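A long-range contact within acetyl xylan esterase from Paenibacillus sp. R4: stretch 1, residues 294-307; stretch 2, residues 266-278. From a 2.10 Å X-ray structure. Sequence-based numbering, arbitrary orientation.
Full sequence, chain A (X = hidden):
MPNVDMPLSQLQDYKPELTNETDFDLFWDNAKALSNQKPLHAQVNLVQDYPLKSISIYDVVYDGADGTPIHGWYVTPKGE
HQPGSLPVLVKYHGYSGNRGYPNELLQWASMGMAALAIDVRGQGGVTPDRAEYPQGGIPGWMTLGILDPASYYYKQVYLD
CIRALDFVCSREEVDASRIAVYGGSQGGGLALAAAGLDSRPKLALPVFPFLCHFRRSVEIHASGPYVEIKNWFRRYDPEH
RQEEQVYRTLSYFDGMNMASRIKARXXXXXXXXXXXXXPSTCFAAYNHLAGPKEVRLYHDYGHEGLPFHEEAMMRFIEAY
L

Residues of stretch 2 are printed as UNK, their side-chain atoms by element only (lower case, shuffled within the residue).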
# COMPACT_ATOMS: atom_id res chain seq x y z
N GLU A 294 9.87 35.94 -8.34
CA GLU A 294 10.33 34.97 -9.34
C GLU A 294 9.94 33.66 -8.79
O GLU A 294 9.98 33.52 -7.61
CB GLU A 294 11.85 34.94 -9.43
CG GLU A 294 12.46 36.06 -10.21
CD GLU A 294 14.00 36.03 -10.14
OE1 GLU A 294 14.58 37.12 -9.89
OE2 GLU A 294 14.63 34.93 -10.32
N VAL A 295 9.66 32.70 -9.64
CA VAL A 295 9.18 31.40 -9.25
C VAL A 295 10.04 30.32 -9.94
O VAL A 295 10.50 30.56 -11.03
CB VAL A 295 7.67 31.27 -9.53
CG1 VAL A 295 7.34 31.28 -11.05
CG2 VAL A 295 7.11 30.03 -8.83
N ARG A 296 10.36 29.21 -9.26
CA ARG A 296 10.89 28.03 -9.96
C ARG A 296 9.81 26.91 -9.87
O ARG A 296 9.43 26.53 -8.79
CB ARG A 296 12.19 27.56 -9.34
CG ARG A 296 13.34 28.54 -9.33
CD ARG A 296 13.88 28.90 -10.72
NE ARG A 296 14.90 29.96 -10.72
CZ ARG A 296 14.67 31.28 -10.84
NH1 ARG A 296 13.43 31.76 -11.00
NH2 ARG A 296 15.70 32.15 -10.81
N LEU A 297 9.34 26.40 -11.01
CA LEU A 297 8.33 25.31 -11.10
C LEU A 297 9.03 24.01 -11.43
O LEU A 297 9.60 23.86 -12.50
CB LEU A 297 7.34 25.62 -12.22
CG LEU A 297 6.79 27.05 -12.23
CD1 LEU A 297 6.07 27.37 -13.54
CD2 LEU A 297 5.84 27.19 -11.06
N TYR A 298 9.07 23.11 -10.47
CA TYR A 298 9.59 21.76 -10.64
C TYR A 298 8.39 20.84 -10.94
O TYR A 298 7.65 20.39 -10.04
CB TYR A 298 10.41 21.37 -9.40
CG TYR A 298 11.54 22.36 -9.17
CD1 TYR A 298 12.46 22.62 -10.19
CD2 TYR A 298 11.70 23.03 -7.96
CE1 TYR A 298 13.51 23.53 -10.02
CE2 TYR A 298 12.76 23.95 -7.79
CZ TYR A 298 13.66 24.20 -8.82
OH TYR A 298 14.68 25.12 -8.70
N HIS A 299 8.19 20.57 -12.24
CA HIS A 299 6.98 19.85 -12.73
C HIS A 299 6.72 18.42 -12.15
O HIS A 299 5.55 18.09 -11.81
CB HIS A 299 6.94 19.82 -14.28
CG HIS A 299 6.83 21.18 -14.92
ND1 HIS A 299 7.86 22.12 -14.89
CD2 HIS A 299 5.83 21.76 -15.62
CE1 HIS A 299 7.49 23.21 -15.53
NE2 HIS A 299 6.26 23.03 -15.98
N ASP A 300 7.78 17.61 -12.02
CA ASP A 300 7.67 16.18 -11.62
C ASP A 300 8.12 15.83 -10.19
O ASP A 300 8.46 14.67 -9.88
CB ASP A 300 8.51 15.35 -12.62
CG ASP A 300 8.26 15.78 -14.05
OD1 ASP A 300 7.12 15.55 -14.48
OD2 ASP A 300 9.17 16.42 -14.67
N TYR A 301 8.14 16.83 -9.33
CA TYR A 301 8.57 16.67 -7.95
C TYR A 301 7.37 16.92 -7.02
O TYR A 301 6.50 17.78 -7.27
CB TYR A 301 9.74 17.65 -7.62
CG TYR A 301 11.06 17.12 -8.10
CD1 TYR A 301 11.49 17.34 -9.43
CD2 TYR A 301 11.90 16.37 -7.25
CE1 TYR A 301 12.71 16.84 -9.88
CE2 TYR A 301 13.10 15.87 -7.71
CZ TYR A 301 13.49 16.09 -9.02
OH TYR A 301 14.67 15.61 -9.47
N GLY A 302 7.38 16.17 -5.93
CA GLY A 302 6.51 16.40 -4.80
C GLY A 302 7.17 17.10 -3.61
O GLY A 302 8.07 17.95 -3.75
N HIS A 303 6.67 16.77 -2.43
CA HIS A 303 7.19 17.35 -1.18
C HIS A 303 8.41 16.50 -0.81
O HIS A 303 8.27 15.43 -0.30
CB HIS A 303 6.10 17.28 -0.11
CG HIS A 303 6.28 18.24 1.02
ND1 HIS A 303 6.79 17.85 2.25
CD2 HIS A 303 5.96 19.55 1.14
CE1 HIS A 303 6.79 18.89 3.07
NE2 HIS A 303 6.30 19.93 2.43
N GLU A 304 9.58 16.93 -1.24
CA GLU A 304 10.80 16.12 -1.20
C GLU A 304 12.00 17.04 -1.39
O GLU A 304 11.81 18.19 -1.79
CB GLU A 304 10.82 15.03 -2.28
CG GLU A 304 10.37 15.46 -3.68
CD GLU A 304 10.45 14.35 -4.73
OE1 GLU A 304 11.53 13.69 -4.80
OE2 GLU A 304 9.46 14.14 -5.49
N GLY A 305 13.20 16.55 -1.04
CA GLY A 305 14.43 17.32 -1.24
C GLY A 305 14.63 17.75 -2.71
O GLY A 305 14.35 16.97 -3.64
N LEU A 306 15.14 18.98 -2.90
CA LEU A 306 15.33 19.59 -4.21
C LEU A 306 16.80 19.94 -4.40
O LEU A 306 17.18 21.11 -4.24
CB LEU A 306 14.44 20.83 -4.32
CG LEU A 306 12.94 20.58 -4.13
CD1 LEU A 306 12.19 21.93 -4.02
CD2 LEU A 306 12.36 19.72 -5.26
N PRO A 307 17.64 18.94 -4.76
CA PRO A 307 19.12 19.17 -4.86
C PRO A 307 19.56 20.35 -5.74
O PRO A 307 20.40 21.13 -5.34
CB PRO A 307 19.67 17.82 -5.40
CG PRO A 307 18.55 16.81 -5.28
CD PRO A 307 17.31 17.50 -4.74
N UNK A 266 11.28 38.31 -3.81
CA UNK A 266 10.96 36.92 -3.40
C UNK A 266 11.26 35.92 -4.52
O UNK A 266 10.95 36.19 -5.70
c UNK A 266 9.12 35.42 -2.51
c UNK A 266 9.48 36.80 -3.07
o UNK A 266 9.15 37.77 -2.08
N UNK A 267 11.90 34.79 -4.15
CA UNK A 267 12.15 33.64 -5.02
C UNK A 267 11.45 32.48 -4.38
O UNK A 267 11.93 31.95 -3.33
c UNK A 267 13.98 31.98 -5.92
c UNK A 267 13.66 32.14 -7.39
c UNK A 267 13.64 33.28 -5.14
c UNK A 267 15.42 31.56 -5.82
N UNK A 268 10.36 32.06 -4.99
CA UNK A 268 9.61 30.91 -4.59
C UNK A 268 9.78 29.64 -5.44
O UNK A 268 9.60 29.69 -6.63
s UNK A 268 5.61 30.41 -3.58
c UNK A 268 7.36 30.18 -3.79
c UNK A 268 8.13 31.28 -4.50
c UNK A 268 5.51 31.94 -2.62
N UNK A 269 10.06 28.51 -4.80
CA UNK A 269 9.92 27.17 -5.38
C UNK A 269 8.53 26.55 -5.19
O UNK A 269 7.98 26.52 -4.07
c UNK A 269 10.93 26.21 -4.73
N UNK A 270 7.98 26.01 -6.28
CA UNK A 270 6.70 25.28 -6.20
C UNK A 270 6.89 23.96 -6.92
O UNK A 270 7.48 23.91 -8.01
c UNK A 270 4.49 28.42 -6.80
c UNK A 270 5.50 27.46 -6.18
c UNK A 270 4.26 25.32 -6.84
c UNK A 270 5.59 26.09 -6.85
N UNK A 271 6.38 22.91 -6.33
CA UNK A 271 6.53 21.58 -6.87
C UNK A 271 5.14 21.12 -7.25
O UNK A 271 4.23 21.11 -6.41
o UNK A 271 6.61 20.90 -4.53
c UNK A 271 7.18 20.65 -5.80
c UNK A 271 8.72 20.96 -5.70
N UNK A 272 4.96 20.76 -8.51
CA UNK A 272 3.60 20.59 -9.05
C UNK A 272 2.91 19.31 -8.66
O UNK A 272 1.72 19.22 -8.82
c UNK A 272 3.80 22.08 -11.19
c UNK A 272 3.59 20.69 -10.57
c UNK A 272 2.93 23.16 -10.54
c UNK A 272 3.52 22.03 -12.68
N UNK A 273 3.64 18.30 -8.21
CA UNK A 273 3.08 17.03 -7.78
C UNK A 273 2.90 16.98 -6.25
O UNK A 273 2.56 15.94 -5.71
n UNK A 273 3.07 16.73 -11.54
o UNK A 273 1.96 15.20 -10.32
c UNK A 273 4.24 15.68 -9.71
c UNK A 273 3.99 15.85 -8.21
c UNK A 273 3.00 15.84 -10.57
N UNK A 274 3.12 18.11 -5.57
CA UNK A 274 3.11 18.18 -4.11
C UNK A 274 1.66 17.98 -3.60
O UNK A 274 0.76 18.75 -3.95
o UNK A 274 5.19 20.33 -2.00
o UNK A 274 3.51 18.94 -1.35
c UNK A 274 3.64 19.55 -3.68
c UNK A 274 4.16 19.59 -2.23
N UNK A 275 1.46 16.93 -2.83
CA UNK A 275 0.19 16.68 -2.12
C UNK A 275 0.15 17.17 -0.66
O UNK A 275 -0.94 17.14 -0.04
c UNK A 275 0.73 14.26 -1.49
c UNK A 275 -0.26 15.19 -2.20
c UNK A 275 0.14 12.89 -1.18
c UNK A 275 -0.43 14.78 -3.65
N UNK A 276 1.29 17.63 -0.14
CA UNK A 276 1.38 18.20 1.20
C UNK A 276 1.18 19.70 1.28
O UNK A 276 0.46 20.17 2.14
o UNK A 276 2.60 16.34 2.02
c UNK A 276 2.92 18.42 3.19
c UNK A 276 2.69 17.76 1.84
N UNK A 277 1.90 20.46 0.45
CA UNK A 277 1.62 21.88 0.19
C UNK A 277 1.20 21.99 -1.31
O UNK A 277 2.03 22.22 -2.20
s UNK A 277 3.52 22.40 2.17
c UNK A 277 2.81 22.77 0.53
N UNK A 278 -0.08 21.77 -1.57
CA UNK A 278 -0.53 21.67 -2.96
C UNK A 278 -0.29 22.97 -3.67
O UNK A 278 -0.45 24.01 -3.04
c UNK A 278 -1.23 21.77 -0.64
c UNK A 278 -2.03 21.40 -2.85
c UNK A 278 -2.24 20.98 -1.43
O HOH W 1 4.05 15.25 -2.18

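Position 266 has two carbons and one oxygen; the first carbon carries the other two atoms. Its backbone O accepts a hydrogen bond from Glu 294 N at 2.9 Å. It is Thr 266.

Position 267 has four carbons, forked at the second. One terminal carbon lies over a face of the Arg 296 guanidinium. This is Leu 267, and its CD1 is 3.6 Å from Arg 296 NH1.

Position 268 is an unbranched chain of two carbons, a sulfur and a carbon. Its backbone N donates to Glu 294 O (3.0 Å) and its O accepts from Arg 296 N (2.8 Å). It is Met 268.

Position 269 has one side-chain carbon, CB, 4.2 Å from Tyr 298 CE2. It is Ala 269.

Position 270 has four carbons, forked at the first, with one arm two carbons long. The end of that arm packs on Val 295. This is Ile 270; its CD1 is 3.7 Å from Val 295 CG2.

Position 271 has a first carbon carrying one oxygen and one carbon. The carbon branch approaches Tyr 298, Tyr 301 and Leu 306. It is Thr 271. OG1 is 3.4 Å from Gly 302 O, a weak hydrogen bond at best.

Position 272 has four carbons, forked at the second, with one end near the His 299 ring. It is Leu 272; CD1 is 3.7 Å from His 299 CD2.

Position 273 has three carbons, the third carrying oxygen and nitrogen. The nitrogen reaches His 299 O. It is Gln 273; NE2 donates to His 299 O at 2.8 Å.

Position 274 has two carbons, the second carrying two oxygens. One oxygen lies near His 303 CB. It is Asp 274; OD1 is 3.3 Å from His 303 CB and accepts from the backbone N of positions 276 and 277.

Position 275 has four carbons, forked at the first, one arm longer. It is Ile 275, with no direct contact. A water joins its N to His 303 N.

Position 276 has one carbon bearing an oxygen and a carbon. The outer carbon sits over the His 303 ring. It is Thr 276; CG2 is 3.7 Å from the ring centroid.

Position 277 has one carbon, then sulfur near the His 303 ring. It is Cys 277; SG is 3.7 Å from His 303 NE2.

Position 278 has three carbons closing onto the backbone N: Pro 278. It makes no contact and sits at the N-cap position, right before a helix.

The contact is a parallel strand pair. Backbone hydrogen bonds run from Glu 294 to Tyr 298, and side chains pack on both sheet faces. Beyond the strands two turns meet: Gln 273 N donates to Tyr 301 O (3.1 Å). Past the turns, Thr 276 packs over the His 303 ring.

Stretch 2, residues 266-278: TLMAITLQDITCP
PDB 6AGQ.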